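Local structure of Rnh (Ribonuclease H) (Chlorobaculum tepidum, 3H08) at residues A51-L56 and I102-E107. The protein probably cuts the RNA strand of RNA-DNA hybrids endonucleolytically, as a monomeric magnesium-dependent ribonuclease H1. The protein carries 3 engineered substitutions. Sequence-based numbering, arbitrary orientation.
Sequences AAIKGL and IDLWQE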
loop_
_atom_site.group_PDB
_atom_site.type_symbol
_atom_site.label_atom_id
_atom_site.label_comp_id
_atom_site.label_asym_id
_atom_site.label_seq_id
_atom_site.Cartn_x
_atom_site.Cartn_y
_atom_site.Cartn_z
ATOM N N ALA A 51 2.527 -2.384 1.321
ATOM C CA ALA A 51 1.632 -3.056 0.357
ATOM C C ALA A 51 1.387 -2.187 -0.881
ATOM O O ALA A 51 1.393 -2.677 -1.986
ATOM C CB ALA A 51 0.384 -3.424 1.003
ATOM N N ALA A 52 1.137 -0.898 -0.665
ATOM C CA ALA A 52 0.938 0.037 -1.775
ATOM C C ALA A 52 2.211 0.202 -2.600
ATOM O O ALA A 52 2.164 0.221 -3.825
ATOM C CB ALA A 52 0.440 1.337 -1.263
ATOM N N ILE A 53 3.356 0.357 -1.934
ATOM C CA ILE A 53 4.644 0.463 -2.639
ATOM C C ILE A 53 4.914 -0.731 -3.530
ATOM O O ILE A 53 5.229 -0.588 -4.700
ATOM C CB ILE A 53 5.790 0.637 -1.638
ATOM C CG1 ILE A 53 5.686 2.041 -0.997
ATOM C CG2 ILE A 53 7.145 0.408 -2.299
ATOM C CD1 ILE A 53 6.486 2.203 0.264
ATOM N N LYS A 54 4.767 -1.908 -2.955
ATOM C CA LYS A 54 5.055 -3.134 -3.666
ATOM C C LYS A 54 4.044 -3.330 -4.811
ATOM O O LYS A 54 4.429 -3.751 -5.905
ATOM C CB LYS A 54 5.060 -4.303 -2.690
ATOM C CG LYS A 54 6.180 -4.253 -1.672
ATOM C CD LYS A 54 7.494 -4.502 -2.306
ATOM C CE LYS A 54 8.539 -4.666 -1.269
ATOM N NZ LYS A 54 9.861 -4.819 -1.921
ATOM N N GLY A 55 2.764 -3.033 -4.568
ATOM C CA GLY A 55 1.770 -3.106 -5.604
ATOM C C GLY A 55 2.142 -2.220 -6.780
ATOM O O GLY A 55 2.073 -2.629 -7.923
ATOM N N LEU A 56 2.487 -0.968 -6.503
ATOM C CA LEU A 56 2.865 -0.049 -7.571
ATOM C C LEU A 56 4.166 -0.479 -8.262
ATOM O O LEU A 56 4.291 -0.324 -9.471
ATOM C CB LEU A 56 2.935 1.382 -7.049
ATOM C CG LEU A 56 1.579 1.972 -6.626
ATOM C CD1 LEU A 56 1.802 3.251 -5.834
ATOM C CD2 LEU A 56 0.670 2.231 -7.790
ATOM N N ILE A 102 9.584 8.084 6.710
ATOM C CA ILE A 102 9.981 8.964 5.581
ATOM C C ILE A 102 10.510 8.115 4.439
ATOM O O ILE A 102 10.242 8.414 3.296
ATOM C CB ILE A 102 11.030 9.995 5.989
ATOM C CG1 ILE A 102 10.398 10.995 6.970
ATOM C CG2 ILE A 102 11.573 10.740 4.780
ATOM C CD1 ILE A 102 11.448 11.815 7.731
ATOM N N ASP A 103 11.244 7.047 4.758
ATOM C CA ASP A 103 11.770 6.162 3.714
ATOM C C ASP A 103 10.666 5.642 2.797
ATOM O O ASP A 103 10.795 5.638 1.561
ATOM C CB ASP A 103 12.583 5.017 4.318
ATOM C CG ASP A 103 11.791 4.148 5.337
ATOM O OD1 ASP A 103 10.967 4.657 6.145
ATOM O OD2 ASP A 103 12.082 2.933 5.342
ATOM N N LEU A 104 9.557 5.243 3.395
ATOM C CA LEU A 104 8.443 4.705 2.617
ATOM C C LEU A 104 7.666 5.799 1.907
ATOM O O LEU A 104 7.326 5.651 0.735
ATOM C CB LEU A 104 7.534 3.851 3.505
ATOM C CG LEU A 104 8.200 2.662 4.196
ATOM C CD1 LEU A 104 7.172 1.848 4.949
ATOM C CD2 LEU A 104 8.886 1.757 3.210
ATOM N N TRP A 105 7.436 6.928 2.579
ATOM C CA TRP A 105 6.800 8.054 1.878
ATOM C C TRP A 105 7.605 8.524 0.659
ATOM O O TRP A 105 7.010 8.905 -0.346
ATOM C CB TRP A 105 6.498 9.226 2.809
ATOM C CG TRP A 105 5.483 8.922 3.817
ATOM C CD1 TRP A 105 5.677 8.800 5.158
ATOM C CD2 TRP A 105 4.094 8.606 3.586
ATOM N NE1 TRP A 105 4.501 8.498 5.796
ATOM C CE2 TRP A 105 3.510 8.361 4.857
ATOM C CE3 TRP A 105 3.291 8.539 2.453
ATOM C CZ2 TRP A 105 2.158 8.061 5.009
ATOM C CZ3 TRP A 105 1.940 8.261 2.618
ATOM C CH2 TRP A 105 1.405 7.997 3.877
ATOM N N GLN A 106 8.934 8.478 0.710
ATOM C CA GLN A 106 9.747 8.883 -0.437
ATOM C C GLN A 106 9.527 7.948 -1.606
ATOM O O GLN A 106 9.564 8.364 -2.764
ATOM C CB GLN A 106 11.223 8.896 -0.058
ATOM C CG GLN A 106 11.569 10.126 0.735
ATOM C CD GLN A 106 12.923 10.069 1.409
ATOM O OE1 GLN A 106 13.450 11.097 1.795
ATOM N NE2 GLN A 106 13.478 8.867 1.570
ATOM N N GLU A 107 9.349 6.676 -1.302
ATOM C CA GLU A 107 9.077 5.693 -2.342
ATOM C C GLU A 107 7.718 5.958 -2.976
ATOM O O GLU A 107 7.580 5.902 -4.191
ATOM C CB GLU A 107 9.135 4.278 -1.778
ATOM C CG GLU A 107 10.498 3.747 -1.646
ATOM C CD GLU A 107 11.169 3.683 -3.011
ATOM O OE1 GLU A 107 10.711 2.886 -3.879
ATOM O OE2 GLU A 107 12.096 4.464 -3.238
#
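Ile53 and Glu107 mark where the two helical backbones come nearest, their CA atoms 6.9 Å apart. In the ribonuclease H fold, residues 51-56 and 102-107 belong to helix 44-57, which follows the three antiparallel strands, and helix 102-114, which precedes the last strand, 116-121. Ile53 is the residue of 51-56 that touches 102-107, against Leu104 and Glu107. Its CG1 stands anti to the carbonyl carbon (chi1 -70°), and an extended second torsion (chi2 163°) carries CD1 onward to the second helix. There Ile53 CD1 meets the backbone of Leu104, 3.6 Å from Leu104 O, and its side chain, with Leu104 CB and CD2 each at 3.8 Å. Ile53 CD1 also lies 3.9 Å from Glu107 CB, and thus sits between residues one helical turn apart. Ile53 crosses both side chains at about a right angle, in van der Waals packing alone, with 140 Å² buried in total. Ile108 and Leu111 extend the Ile53 contact along helix 102-114, while Leu104 also touches Arg46, Leu49 and Met50 of helix 44-57. The predicted magnesium ligand Glu48 lies on the first helix, its side chain about 8 Å from that of Leu104; the contact itself is structural packing. Glu107 contributes its aliphatic base: beyond CB the chain bends at chi2, and its carboxylate lies close to that of Glu57, a proximity that may raise the proton affinity of one of them. At that base, Glu107 CB lies 4.2 Å from Ile53 CG1.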